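PDB 6IAH: hydrolase from Thermococcus thioreducens, which binds magnesium and probably hydrolyses phosphate esters, phosphoglycolate perhaps among them, as a phosphatase of the haloacid dehalogenase (HAD) superfamily. Local coordinates for residues G9-R15 against K127-V132; V132-E138 against I164-F168; V148-A154 against N170-E175; G194-T200 against F217-V222. All blocks are in the same frame, centred on the assembly; numbering follows the deposited sequence. Where two conformers were deposited one is given.

Following the chain, residues 9-15 leave the first, central strand 2-5; more than a hundred residues, mostly helical and without a strand, follow before 127-132 returns to close contact 1. Val132 opens contact 2, so the two are in series yet share a residue; Leu11 CD1 also packs on Phe168 CZ at 3.7 Å. Contacts 2 and 3 cross, because 148-154 lies between 132-138 and 164-168, and 170-175 follows both. Contact 3 ties strand 145-149 to edge strand 171-172. Contact 4 comes last and pairs 194-198 with the other edge strand of the parallel sheet, 218-221. Gly9 and Val10 touch Asp199 of contact 4, and Arg152 of contact 3 forms a salt bridge with Glu128 of contact 1.

Contact 1: G9-R15 against K127-V132; sequences GVLIDVR and KERPIV
This is a two-stranded antiparallel ribbon, formed where the chain leaves the parallel sheet of the HAD core after strand 2-5 and returns from the helical insertion, as in the flap of HAD phosphatases. Ile12 faces Pro130 as a non-hydrogen-bonded pair (CA-CA 4.5 Å); Asp13 and Arg129 form the hydrogen-bonded pair (CA-CA 5.3 Å), with Asp13 N to Arg129 O 2.8 Å and Arg129 N to Asp13 O 3.0 Å. Beyond the ribbon, Leu11 O accepts from Ile131 N (2.7 Å) and Val132 N (3.1 Å). Gly9 has positive phi (89°), and its N bonds to Ile12 O at 2.8 Å. Ile131 (m, t) lays CD1 3.6 Å from Asp13 N; Leu11 CD2 meets Val132 CB at 3.7 Å. Arg15 CD lies over one face of the Arg129 guanidinium, 3.6 Å from its NE. Asp13 OD2, 4.4 Å from Arg129 NH2, lies out of the guanidinium plane: the charges are merely near. The backbone carries the pairing, and the Asp13 carboxylate, a second-site magnesium ligand, forms no salt bridge with Arg129.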
loop_
_atom_site.group_PDB
_atom_site.type_symbol
_atom_site.label_atom_id
_atom_site.label_comp_id
_atom_site.label_asym_id
_atom_site.label_seq_id
_atom_site.Cartn_x
_atom_site.Cartn_y
_atom_site.Cartn_z
ATOM N N GLY A 9 -0.595 5.629 4.921
ATOM C CA GLY A 9 -0.553 5.648 6.363
ATOM C C GLY A 9 0.283 6.820 6.905
ATOM O O GLY A 9 0.323 6.991 8.129
ATOM N N VAL A 10 0.988 7.577 6.030
ATOM C CA VAL A 10 1.817 8.711 6.436
ATOM C C VAL A 10 1.296 9.986 5.758
ATOM O O VAL A 10 0.823 10.900 6.445
ATOM C CB VAL A 10 3.311 8.480 6.083
ATOM C CG1 VAL A 10 4.126 9.738 6.297
ATOM C CG2 VAL A 10 3.891 7.329 6.908
ATOM N N LEU A 11 1.430 10.104 4.429
ATOM C CA LEU A 11 0.863 11.263 3.700
ATOM C C LEU A 11 -0.628 11.126 3.416
ATOM O O LEU A 11 -1.306 12.145 3.320
ATOM C CB LEU A 11 1.591 11.508 2.390
ATOM C CG LEU A 11 3.114 11.663 2.553
ATOM C CD1 LEU A 11 3.846 11.791 1.206
ATOM C CD2 LEU A 11 3.492 12.830 3.450
ATOM N N ILE A 12 -1.089 9.893 3.167
ATOM C CA ILE A 12 -2.467 9.604 2.725
ATOM C C ILE A 12 -3.069 8.527 3.614
ATOM O O ILE A 12 -2.414 7.478 3.890
ATOM C CB ILE A 12 -2.487 9.106 1.258
ATOM C CG1 ILE A 12 -2.100 10.274 0.330
ATOM C CG2 ILE A 12 -3.871 8.624 0.852
ATOM C CD1 ILE A 12 -1.879 9.883 -1.114
ATOM N N ASP A 13 -4.302 8.774 4.062
ATOM C CA ASP A 13 -5.093 7.770 4.776
ATOM C C ASP A 13 -5.821 7.021 3.672
ATOM O O ASP A 13 -6.703 7.611 2.995
ATOM C CB ASP A 13 -6.093 8.444 5.698
ATOM C CG ASP A 13 -7.030 7.478 6.413
ATOM O OD1 ASP A 13 -7.104 6.262 6.173
ATOM O OD2 ASP A 13 -7.756 8.000 7.274
ATOM N N VAL A 14 -5.470 5.750 3.493
ATOM C CA VAL A 14 -6.056 4.949 2.426
ATOM C C VAL A 14 -7.208 4.243 3.030
ATOM O O VAL A 14 -7.338 3.014 2.806
ATOM C CB VAL A 14 -5.086 3.965 1.740
ATOM C CG1 VAL A 14 -3.999 4.784 1.045
ATOM C CG2 VAL A 14 -4.465 2.929 2.697
ATOM N N ARG A 15 -7.955 5.022 3.844
ATOM C CA ARG A 15 -9.321 4.771 4.376
ATOM C C ARG A 15 -9.885 3.427 3.863
ATOM O O ARG A 15 -10.889 3.285 3.175
ATOM C CB ARG A 15 -10.225 6.024 4.136
ATOM C CG ARG A 15 -10.260 7.097 5.293
ATOM C CD ARG A 15 -11.489 8.033 5.224
ATOM N NE ARG A 15 -12.699 7.334 4.729
ATOM C CZ ARG A 15 -13.356 7.516 3.560
ATOM N NH1 ARG A 15 -13.048 8.473 2.663
ATOM N NH2 ARG A 15 -14.401 6.726 3.299
ATOM N N LYS A 127 -11.869 7.663 -2.327
ATOM C CA LYS A 127 -12.200 7.690 -0.891
ATOM C C LYS A 127 -10.965 7.897 0.002
ATOM O O LYS A 127 -11.120 8.063 1.190
ATOM C CB LYS A 127 -12.905 6.426 -0.478
ATOM C CG LYS A 127 -14.290 6.264 -1.135
ATOM C CD LYS A 127 -15.041 5.196 -0.357
ATOM C CE LYS A 127 -16.281 4.685 -1.068
ATOM N NZ LYS A 127 -17.172 5.818 -1.396
ATOM N N GLU A 128 -9.745 7.853 -0.580
ATOM C CA GLU A 128 -8.494 8.126 0.148
ATOM C C GLU A 128 -8.446 9.652 0.453
ATOM O O GLU A 128 -8.983 10.498 -0.342
ATOM C CB GLU A 128 -7.288 7.683 -0.694
ATOM C CG GLU A 128 -7.279 6.178 -0.960
ATOM C CD GLU A 128 -6.180 5.684 -1.876
ATOM O OE1 GLU A 128 -5.322 6.516 -2.195
ATOM O OE2 GLU A 128 -6.168 4.459 -2.261
ATOM N N ARG A 129 -7.825 10.003 1.585
ATOM C CA ARG A 129 -7.829 11.370 2.095
ATOM C C ARG A 129 -6.427 11.771 2.469
ATOM O O ARG A 129 -5.655 10.945 2.999
ATOM C CB ARG A 129 -8.674 11.419 3.373
ATOM C CG ARG A 129 -10.143 11.269 3.077
ATOM C CD ARG A 129 -11.065 11.634 4.233
ATOM N NE ARG A 129 -10.529 11.458 5.598
ATOM C CZ ARG A 129 -11.293 11.324 6.704
ATOM N NH1 ARG A 129 -12.631 11.324 6.634
ATOM N NH2 ARG A 129 -10.725 11.175 7.905
ATOM N N PRO A 130 -6.088 13.044 2.252
ATOM C CA PRO A 130 -4.747 13.490 2.638
ATOM C C PRO A 130 -4.611 13.528 4.166
ATOM O O PRO A 130 -5.587 13.853 4.876
ATOM C CB PRO A 130 -4.658 14.881 2.002
ATOM C CG PRO A 130 -6.055 15.348 1.926
ATOM C CD PRO A 130 -6.850 14.133 1.609
ATOM N N ILE A 131 -3.493 13.030 4.677
ATOM C CA ILE A 131 -3.097 13.336 6.070
ATOM C C ILE A 131 -2.218 14.585 6.059
ATOM O O ILE A 131 -2.447 15.517 6.778
ATOM C CB ILE A 131 -2.371 12.157 6.763
ATOM C CG1 ILE A 131 -3.245 10.896 6.732
ATOM C CG2 ILE A 131 -1.968 12.552 8.177
ATOM C CD1 ILE A 131 -2.491 9.597 7.005
ATOM N N VAL A 132 -1.239 14.627 5.173
ATOM C CA VAL A 132 -0.327 15.766 5.152
ATOM C C VAL A 132 -1.054 17.045 4.653
ATOM O O VAL A 132 -2.021 16.948 3.891
ATOM C CB VAL A 132 0.933 15.407 4.342
ATOM C CG1 VAL A 132 0.616 15.291 2.859
ATOM C CG2 VAL A 132 2.033 16.399 4.618
#

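Contact 2: V132-E138 against I164-F168; sequences VRRGLLE and IGFKF
Apolar packing dominates this contact, which sets the start of helix 134-141 against the end of helix 154-164 and the loop leading to edge strand 171-172 of the Rossmann-like HAD core, burying 345 Å² without a direct hydrogen bond. Arg133 holds the N-cap position of the first helix; the other ends at Ile164, and Gly165 leaves helical conformation with positive phi (82°/37°). The nearest CA pair is Arg134 and Gly165, 6.0 Å apart. Leu137 (m, t) makes most of the apolar contacts: its CD1 reaches Ile164 CG2 at 3.6 Å and Phe168 CZ at 4.0 Å. Val132 (p) adds CG1 to Ile164 CG2, also 3.6 Å. A CH-pi contact sets Leu137 CB 3.7 Å from the centroid of the Phe166 ring (chi1 t, chi2 90°), 8° off its normal. Arg134 CB lies 3.7 Å from both Ile164 O and Gly165 O. The Gly165 backbone angles by themselves call for glycine, and a CB would also clash with Arg134 CD in the given conformer. A water donates to Val132 O (2.8 Å) and Ile164 O (2.6 Å) and accepts weakly from Arg134 N (3.1 Å). Phe166 and Phe168 also touch Leu146 and Val148 of strand 145-149, respectively, and helix 229-239 meets Val132 and Leu136.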
loop_
_atom_site.group_PDB
_atom_site.type_symbol
_atom_site.label_atom_id
_atom_site.label_comp_id
_atom_site.label_asym_id
_atom_site.label_seq_id
_atom_site.Cartn_x
_atom_site.Cartn_y
_atom_site.Cartn_z
ATOM N N VAL A 132 -1.239 14.627 5.173
ATOM C CA VAL A 132 -0.327 15.766 5.152
ATOM C C VAL A 132 -1.054 17.045 4.653
ATOM O O VAL A 132 -2.021 16.948 3.891
ATOM C CB VAL A 132 0.933 15.407 4.342
ATOM C CG1 VAL A 132 0.616 15.291 2.859
ATOM C CG2 VAL A 132 2.033 16.399 4.618
ATOM N N ARG A 133 -0.636 18.218 5.154
ATOM C CA ARG A 133 -1.127 19.504 4.700
ATOM C C ARG A 133 -0.108 19.934 3.691
ATOM O O ARG A 133 1.073 19.978 4.014
ATOM C CB ARG A 133 -1.212 20.514 5.838
ATOM C CG ARG A 133 -2.222 20.030 6.880
ATOM C CD ARG A 133 -2.657 21.170 7.788
ATOM N NE ARG A 133 -1.531 21.909 8.371
ATOM C CZ ARG A 133 -0.973 21.694 9.567
ATOM N NH1 ARG A 133 -1.377 20.727 10.400
ATOM N NH2 ARG A 133 0.040 22.487 9.929
ATOM N N ARG A 134 -0.575 20.262 2.485
ATOM C CA ARG A 134 0.303 20.661 1.376
ATOM C C ARG A 134 1.171 21.891 1.730
ATOM O O ARG A 134 2.309 22.044 1.243
ATOM C CB ARG A 134 -0.529 20.897 0.080
ATOM C CG ARG A 134 -1.925 21.494 0.272
ATOM C CD ARG A 134 -2.780 21.572 -1.021
ATOM N NE ARG A 134 -3.643 22.755 -0.983
ATOM C CZ ARG A 134 -4.945 22.768 -0.684
ATOM N NH1 ARG A 134 -5.628 21.647 -0.444
ATOM N NH2 ARG A 134 -5.574 23.932 -0.641
ATOM N N GLY A 135 0.631 22.768 2.569
ATOM C CA GLY A 135 1.355 23.995 3.009
ATOM C C GLY A 135 2.634 23.648 3.733
ATOM O O GLY A 135 3.682 24.286 3.515
ATOM N N LEU A 136 2.605 22.573 4.523
ATOM C CA LEU A 136 3.849 22.085 5.144
ATOM C C LEU A 136 4.880 21.543 4.166
ATOM O O LEU A 136 6.089 21.766 4.376
ATOM C CB LEU A 136 3.595 21.100 6.265
ATOM C CG LEU A 136 2.817 21.694 7.436
ATOM C CD1 LEU A 136 2.365 20.637 8.434
ATOM C CD2 LEU A 136 3.639 22.787 8.150
ATOM N N LEU A 137 4.444 20.839 3.125
ATOM C CA LEU A 137 5.390 20.286 2.158
ATOM C C LEU A 137 6.031 21.436 1.399
ATOM O O LEU A 137 7.209 21.402 1.047
ATOM C CB LEU A 137 4.701 19.290 1.200
ATOM C CG LEU A 137 4.198 17.998 1.837
ATOM C CD1 LEU A 137 3.242 17.264 0.944
ATOM C CD2 LEU A 137 5.339 17.094 2.275
ATOM N N GLU A 138 5.206 22.423 1.074
ATOM C CA GLU A 138 5.662 23.623 0.419
ATOM C C GLU A 138 6.651 24.329 1.306
ATOM O O GLU A 138 7.779 24.630 0.888
ATOM C CB GLU A 138 4.495 24.537 0.062
ATOM C CG GLU A 138 3.588 24.003 -1.059
ATOM C CD GLU A 138 2.142 24.599 -1.042
ATOM O OE1 GLU A 138 1.861 25.636 -0.358
ATOM O OE2 GLU A 138 1.249 24.012 -1.712
ATOM N N ILE A 164 -2.918 14.614 -2.351
ATOM C CA ILE A 164 -2.107 15.449 -1.479
ATOM C C ILE A 164 -2.137 16.907 -1.910
ATOM O O ILE A 164 -2.241 17.795 -1.078
ATOM C CB ILE A 164 -0.641 14.935 -1.441
ATOM C CG1 ILE A 164 -0.599 13.570 -0.756
ATOM C CG2 ILE A 164 0.295 15.913 -0.720
ATOM C CD1 ILE A 164 0.613 12.730 -1.055
ATOM N N GLY A 165 -2.078 17.152 -3.212
ATOM C CA GLY A 165 -1.949 18.473 -3.754
ATOM C C GLY A 165 -0.512 18.934 -3.737
ATOM O O GLY A 165 -0.234 20.127 -3.500
ATOM N N PHE A 166 0.396 18.002 -3.987
ATOM C CA PHE A 166 1.826 18.315 -4.049
ATOM C C PHE A 166 2.507 17.292 -4.900
ATOM O O PHE A 166 2.190 16.101 -4.831
ATOM C CB PHE A 166 2.425 18.355 -2.636
ATOM C CG PHE A 166 3.879 18.799 -2.592
ATOM C CD1 PHE A 166 4.203 20.143 -2.456
ATOM C CD2 PHE A 166 4.897 17.874 -2.596
ATOM C CE1 PHE A 166 5.529 20.538 -2.398
ATOM C CE2 PHE A 166 6.239 18.263 -2.525
ATOM C CZ PHE A 166 6.549 19.594 -2.424
ATOM N N LYS A 167 3.452 17.742 -5.711
ATOM C CA LYS A 167 4.169 16.875 -6.642
ATOM C C LYS A 167 5.551 16.483 -6.049
ATOM O O LYS A 167 6.251 17.344 -5.527
ATOM C CB LYS A 167 4.339 17.647 -7.977
ATOM C CG LYS A 167 4.500 16.780 -9.219
ATOM C CD LYS A 167 3.645 17.300 -10.373
ATOM N N PHE A 168 5.947 15.230 -6.109
ATOM C CA PHE A 168 7.264 14.823 -5.620
ATOM C C PHE A 168 8.175 14.510 -6.799
ATOM O O PHE A 168 8.021 13.475 -7.445
ATOM C CB PHE A 168 7.173 13.593 -4.726
ATOM C CG PHE A 168 6.527 13.867 -3.396
ATOM C CD1 PHE A 168 7.292 14.300 -2.323
ATOM C CD2 PHE A 168 5.177 13.754 -3.245
ATOM C CE1 PHE A 168 6.715 14.554 -1.098
ATOM C CE2 PHE A 168 4.599 14.006 -2.032
ATOM C CZ PHE A 168 5.367 14.391 -0.938
HETATM O O HOH W 1 -2.685 18.194 1.486
#

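Contact 3: V148-A154 against N170-E175; sequences VVTGRSA and NAVTRE
Val148 begins a parallel ladder: its N bonds to Asn170 O (3.0 Å), its O takes Val172 N (2.8 Å), and its CG2 meets Ala171 CB at 3.7 Å. CA-CA distances are 4.7 Å for both bridges, Val148 with Ala171 and Val149 with Val172. Val149 (t) points to the other face, CG2 to Val172 CB 4.2 Å. Thr150 N bonds to Val172 O (2.8 Å), and Thr150 OG1 accepts from Arg152 N (3.2 Å), an ST turn. Gly151 O is held by Arg174 NH1 (2.9 Å), Arg152 O by Arg174 N (3.1 Å). The Arg152 side chain salt-bridges Asp8, a magnesium ligand, and Glu128. Ser153 N, at the N-cap, lies over the Arg174 guanidinium unbonded; it and Arg174 NH1 both reach Glu156 OE1. Ala154 N bonds to Glu175 OE2 (3.0 Å); Thr173 OG1 gives Glu175 OE1 a very short bond (2.4 Å). Strands and helix 154-164 form a beta-alpha-beta crossover of the Rossmann-like HAD core: Met157 touches Val148, Thr150 and Thr173, and Leu188 of helix 183-189 packs on Val149 and Val172.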
loop_
_atom_site.group_PDB
_atom_site.type_symbol
_atom_site.label_atom_id
_atom_site.label_comp_id
_atom_site.label_asym_id
_atom_site.label_seq_id
_atom_site.Cartn_x
_atom_site.Cartn_y
_atom_site.Cartn_z
ATOM N N VAL A 148 10.069 10.483 -1.767
ATOM C CA VAL A 148 9.196 9.369 -1.267
ATOM C C VAL A 148 9.749 8.038 -1.683
ATOM O O VAL A 148 10.386 7.915 -2.744
ATOM C CB VAL A 148 7.686 9.458 -1.688
ATOM C CG1 VAL A 148 7.071 10.810 -1.371
ATOM C CG2 VAL A 148 7.435 9.034 -3.118
ATOM N N VAL A 149 9.529 7.025 -0.856
ATOM C CA VAL A 149 9.775 5.633 -1.287
ATOM C C VAL A 149 8.477 4.972 -1.034
ATOM O O VAL A 149 8.054 4.934 0.118
ATOM C CB VAL A 149 10.918 4.947 -0.510
ATOM C CG1 VAL A 149 11.048 3.492 -0.906
ATOM C CG2 VAL A 149 12.251 5.689 -0.686
ATOM N N THR A 150 7.874 4.390 -2.063
ATOM C CA THR A 150 6.507 3.859 -1.898
ATOM C C THR A 150 6.341 2.564 -2.678
ATOM O O THR A 150 6.920 2.387 -3.726
ATOM C CB THR A 150 5.463 4.931 -2.289
ATOM O OG1 THR A 150 4.111 4.463 -2.097
ATOM C CG2 THR A 150 5.615 5.384 -3.671
ATOM N N GLY A 151 5.475 1.687 -2.190
ATOM C CA GLY A 151 5.048 0.508 -2.939
ATOM C C GLY A 151 4.089 0.833 -4.083
ATOM O O GLY A 151 3.809 -0.044 -4.911
ATOM N N ARG A 152 3.619 2.080 -4.147
ATOM C CA ARG A 152 2.777 2.527 -5.252
ATOM C C ARG A 152 3.558 2.453 -6.585
ATOM O O ARG A 152 4.748 2.662 -6.608
ATOM C CB ARG A 152 2.257 3.961 -4.997
ATOM C CG ARG A 152 1.049 4.070 -4.045
ATOM C CD ARG A 152 0.696 5.552 -3.734
ATOM N NE ARG A 152 -0.444 5.611 -2.793
ATOM C CZ ARG A 152 -1.671 5.941 -3.105
ATOM N NH1 ARG A 152 -1.993 6.339 -4.361
ATOM N NH2 ARG A 152 -2.604 5.865 -2.117
ATOM N N SER A 153 2.829 2.178 -7.681
ATOM C CA SER A 153 3.334 2.344 -9.044
ATOM C C SER A 153 3.375 3.809 -9.363
ATOM O O SER A 153 2.745 4.583 -8.663
ATOM C CB SER A 153 2.378 1.662 -10.053
ATOM O OG SER A 153 1.110 2.276 -10.024
ATOM N N ALA A 154 4.116 4.178 -10.416
ATOM C CA ALA A 154 4.091 5.509 -10.979
ATOM C C ALA A 154 2.669 6.080 -11.185
ATOM O O ALA A 154 2.406 7.217 -10.824
ATOM C CB ALA A 154 4.870 5.545 -12.271
ATOM N N ASN A 170 11.339 13.652 -6.491
ATOM C CA ASN A 170 12.235 12.571 -6.092
ATOM C C ASN A 170 11.366 11.455 -5.512
ATOM O O ASN A 170 10.858 11.597 -4.401
ATOM C CB ASN A 170 13.188 13.105 -5.036
ATOM C CG ASN A 170 13.928 14.356 -5.477
ATOM O OD1 ASN A 170 14.429 14.419 -6.578
ATOM N ND2 ASN A 170 14.008 15.346 -4.593
ATOM N N ALA A 171 11.131 10.376 -6.268
ATOM C CA ALA A 171 10.225 9.346 -5.842
ATOM C C ALA A 171 10.793 8.004 -6.298
ATOM O O ALA A 171 11.270 7.904 -7.434
ATOM C CB ALA A 171 8.867 9.576 -6.456
ATOM N N VAL A 172 10.775 7.011 -5.409
ATOM C CA VAL A 172 11.057 5.606 -5.767
ATOM C C VAL A 172 9.756 4.855 -5.631
ATOM O O VAL A 172 9.152 4.878 -4.551
ATOM C CB VAL A 172 12.113 5.024 -4.841
ATOM C CG1 VAL A 172 12.374 3.572 -5.127
ATOM C CG2 VAL A 172 13.426 5.804 -5.051
ATOM N N THR A 173 9.336 4.187 -6.716
ATOM C CA THR A 173 8.057 3.452 -6.785
ATOM C C THR A 173 8.413 2.008 -7.082
ATOM O O THR A 173 9.592 1.661 -7.302
ATOM C CB THR A 173 7.103 3.985 -7.892
ATOM O OG1 THR A 173 7.830 4.078 -9.123
ATOM C CG2 THR A 173 6.627 5.347 -7.539
ATOM N N ARG A 174 7.407 1.169 -7.064
ATOM C CA ARG A 174 7.635 -0.275 -7.155
ATOM C C ARG A 174 8.236 -0.791 -8.468
ATOM O O ARG A 174 8.707 -1.895 -8.497
ATOM C CB ARG A 174 6.378 -1.023 -6.786
ATOM C CG ARG A 174 5.286 -0.962 -7.836
ATOM C CD ARG A 174 4.315 -2.112 -7.663
ATOM N NE ARG A 174 3.111 -1.937 -8.481
ATOM C CZ ARG A 174 1.944 -1.437 -8.052
ATOM N NH1 ARG A 174 1.757 -0.960 -6.792
ATOM N NH2 ARG A 174 0.938 -1.360 -8.921
ATOM N N GLU A 175 8.231 0.015 -9.525
ATOM C CA GLU A 175 8.931 -0.289 -10.791
ATOM C C GLU A 175 10.431 -0.444 -10.586
ATOM O O GLU A 175 11.103 -1.013 -11.438
ATOM C CB GLU A 175 8.782 0.852 -11.834
ATOM C CG GLU A 175 7.385 1.031 -12.442
ATOM C CD GLU A 175 6.420 1.739 -11.511
ATOM O OE1 GLU A 175 6.907 2.271 -10.489
ATOM O OE2 GLU A 175 5.190 1.713 -11.763
#

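Contact 4: G194-T200 against F217-V222; sequences GVYIGDT and FDFVMV. With MG (magnesium ion), chain B.
In the Rossmann-like HAD sheet, a beta-alpha-beta crossover through helix 201-213 lays strand 218-221 parallel to 194-198, their axes 4.5 Å apart at closest and 25° askew. Val195 pairs with Asp218, Tyr196 with Phe219, Ile197 with Val220, Gly198 with Met221. The bonds run Asp218 N to Gly194 O (3.0 Å), Tyr196 N to Asp218 O (2.9 Å), Val220 N to Tyr196 O (3.0 Å), Gly198 N to Val220 O and Val222 N to Gly198 O (both 2.9 Å). Two glycines make hollows. Phe217 (chi1 t) lays a ring face against Gly194, CE1 3.4 Å from Gly194 N, where a CB on Gly194 would clash with Phe217 CZ. The Phe219 ring likewise uses the space beside Gly198, its CE1 3.7 Å from Gly198 N. On the face with Val195 and Ile197, Val195 CG2 fits against Val220 CG2 (3.9 Å) and Ile197 CG2 against Val222 CG1 (3.6 Å). Past the strand end, Asp199 joins Asp6 and Asp8 on magnesium: Asp199 OD1 binds the ion at 2.0 Å.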
loop_
_atom_site.group_PDB
_atom_site.type_symbol
_atom_site.label_atom_id
_atom_site.label_comp_id
_atom_site.label_asym_id
_atom_site.label_seq_id
_atom_site.Cartn_x
_atom_site.Cartn_y
_atom_site.Cartn_z
ATOM N N GLY A 194 19.608 12.150 6.487
ATOM C CA GLY A 194 18.181 12.400 6.463
ATOM C C GLY A 194 17.415 11.522 7.390
ATOM O O GLY A 194 17.982 10.796 8.240
ATOM N N VAL A 195 16.096 11.588 7.195
ATOM C CA VAL A 195 15.152 10.803 7.951
ATOM C C VAL A 195 14.074 10.205 7.012
ATOM O O VAL A 195 13.687 10.853 6.022
ATOM C CB VAL A 195 14.508 11.654 9.062
ATOM C CG1 VAL A 195 13.808 12.896 8.526
ATOM C CG2 VAL A 195 13.564 10.822 9.954
ATOM N N TYR A 196 13.605 8.989 7.355
ATOM C CA TYR A 196 12.492 8.349 6.690
ATOM C C TYR A 196 11.345 8.343 7.661
ATOM O O TYR A 196 11.527 7.923 8.778
ATOM C CB TYR A 196 12.807 6.912 6.271
ATOM C CG TYR A 196 11.764 6.320 5.349
ATOM C CD1 TYR A 196 11.674 6.708 4.008
ATOM C CD2 TYR A 196 10.818 5.395 5.812
ATOM C CE1 TYR A 196 10.683 6.180 3.175
ATOM C CE2 TYR A 196 9.843 4.844 4.981
ATOM C CZ TYR A 196 9.756 5.247 3.673
ATOM O OH TYR A 196 8.757 4.728 2.859
ATOM N N ILE A 197 10.168 8.744 7.187
ATOM C CA ILE A 197 8.894 8.736 7.991
ATOM C C ILE A 197 7.997 7.610 7.502
ATOM O O ILE A 197 7.552 7.663 6.350
ATOM C CB ILE A 197 8.139 10.065 7.829
ATOM C CG1 ILE A 197 9.060 11.294 7.869
ATOM C CG2 ILE A 197 6.975 10.141 8.834
ATOM C CD1 ILE A 197 9.998 11.350 9.035
ATOM N N GLY A 198 7.757 6.592 8.373
ATOM C CA GLY A 198 6.976 5.406 8.055
ATOM C C GLY A 198 5.835 5.285 9.078
ATOM O O GLY A 198 5.792 6.043 10.020
ATOM N N ASP A 199 4.925 4.379 8.786
ATOM C CA ASP A 199 3.827 3.983 9.723
ATOM C C ASP A 199 3.917 2.494 10.152
ATOM O O ASP A 199 3.201 2.099 11.003
ATOM C CB ASP A 199 2.485 4.313 9.091
ATOM C CG ASP A 199 2.159 3.466 7.872
ATOM O OD1 ASP A 199 2.942 3.393 6.874
ATOM O OD2 ASP A 199 1.070 2.862 7.872
ATOM N N THR A 200 4.789 1.673 9.562
ATOM C CA THR A 200 4.786 0.246 9.881
ATOM C C THR A 200 6.141 -0.260 10.281
ATOM O O THR A 200 7.137 0.385 10.023
ATOM C CB THR A 200 4.284 -0.632 8.715
ATOM O OG1 THR A 200 5.200 -0.568 7.607
ATOM C CG2 THR A 200 2.899 -0.278 8.343
ATOM N N PHE A 217 20.981 6.858 9.180
ATOM C CA PHE A 217 19.778 7.505 8.656
ATOM C C PHE A 217 18.755 7.329 9.756
ATOM O O PHE A 217 18.749 6.314 10.413
ATOM C CB PHE A 217 19.308 6.796 7.390
ATOM C CG PHE A 217 18.617 7.682 6.437
ATOM C CD1 PHE A 217 19.338 8.496 5.583
ATOM C CD2 PHE A 217 17.235 7.736 6.404
ATOM C CE1 PHE A 217 18.682 9.353 4.704
ATOM C CE2 PHE A 217 16.587 8.575 5.540
ATOM C CZ PHE A 217 17.292 9.377 4.679
ATOM N N ASP A 218 17.944 8.318 9.970
ATOM C CA ASP A 218 16.935 8.289 11.025
ATOM C C ASP A 218 15.633 7.728 10.543
ATOM O O ASP A 218 15.296 7.790 9.349
ATOM C CB ASP A 218 16.696 9.682 11.596
ATOM C CG ASP A 218 17.936 10.251 12.351
ATOM O OD1 ASP A 218 18.781 9.505 12.916
ATOM O OD2 ASP A 218 18.045 11.494 12.378
ATOM N N PHE A 219 14.845 7.228 11.502
ATOM C CA PHE A 219 13.570 6.704 11.194
ATOM C C PHE A 219 12.595 7.241 12.215
ATOM O O PHE A 219 12.924 7.267 13.400
ATOM C CB PHE A 219 13.558 5.157 11.253
ATOM C CG PHE A 219 12.162 4.575 11.191
ATOM C CD1 PHE A 219 11.403 4.656 9.987
ATOM C CD2 PHE A 219 11.543 4.023 12.340
ATOM C CE1 PHE A 219 10.117 4.162 9.931
ATOM C CE2 PHE A 219 10.251 3.532 12.270
ATOM C CZ PHE A 219 9.532 3.584 11.061
ATOM N N VAL A 220 11.420 7.681 11.751
ATOM C CA VAL A 220 10.324 8.130 12.626
ATOM C C VAL A 220 9.053 7.390 12.268
ATOM O O VAL A 220 8.644 7.337 11.076
ATOM C CB VAL A 220 10.172 9.672 12.500
ATOM C CG1 VAL A 220 8.899 10.205 13.141
ATOM C CG2 VAL A 220 11.389 10.353 13.109
ATOM N N MET A 221 8.363 6.884 13.279
ATOM C CA MET A 221 7.168 6.152 13.047
ATOM C C MET A 221 6.011 6.972 13.513
ATOM O O MET A 221 5.895 7.233 14.705
ATOM C CB MET A 221 7.170 4.814 13.752
ATOM C CG MET A 221 5.873 4.055 13.459
ATOM S SD MET A 221 5.706 2.444 14.198
ATOM C CE MET A 221 7.014 1.557 13.324
ATOM N N VAL A 222 5.131 7.346 12.580
ATOM C CA VAL A 222 3.947 8.122 12.930
ATOM C C VAL A 222 3.080 7.331 13.872
ATOM O O VAL A 222 3.009 6.113 13.744
ATOM C CB VAL A 222 3.179 8.656 11.721
ATOM C CG1 VAL A 222 4.088 9.584 10.933
ATOM C CG2 VAL A 222 2.623 7.521 10.848
HETATM MG MG MG B . 2.689 2.822 4.937
HETATM O O HOH W 2 19.794 11.821 10.114
HETATM O O HOH W 3 2.309 3.836 12.723
HETATM O O HOH W 4 1.131 1.718 5.508
HETATM O O HOH W 5 4.234 1.479 5.446
HETATM O O HOH W 6 2.580 2.097 3.077
#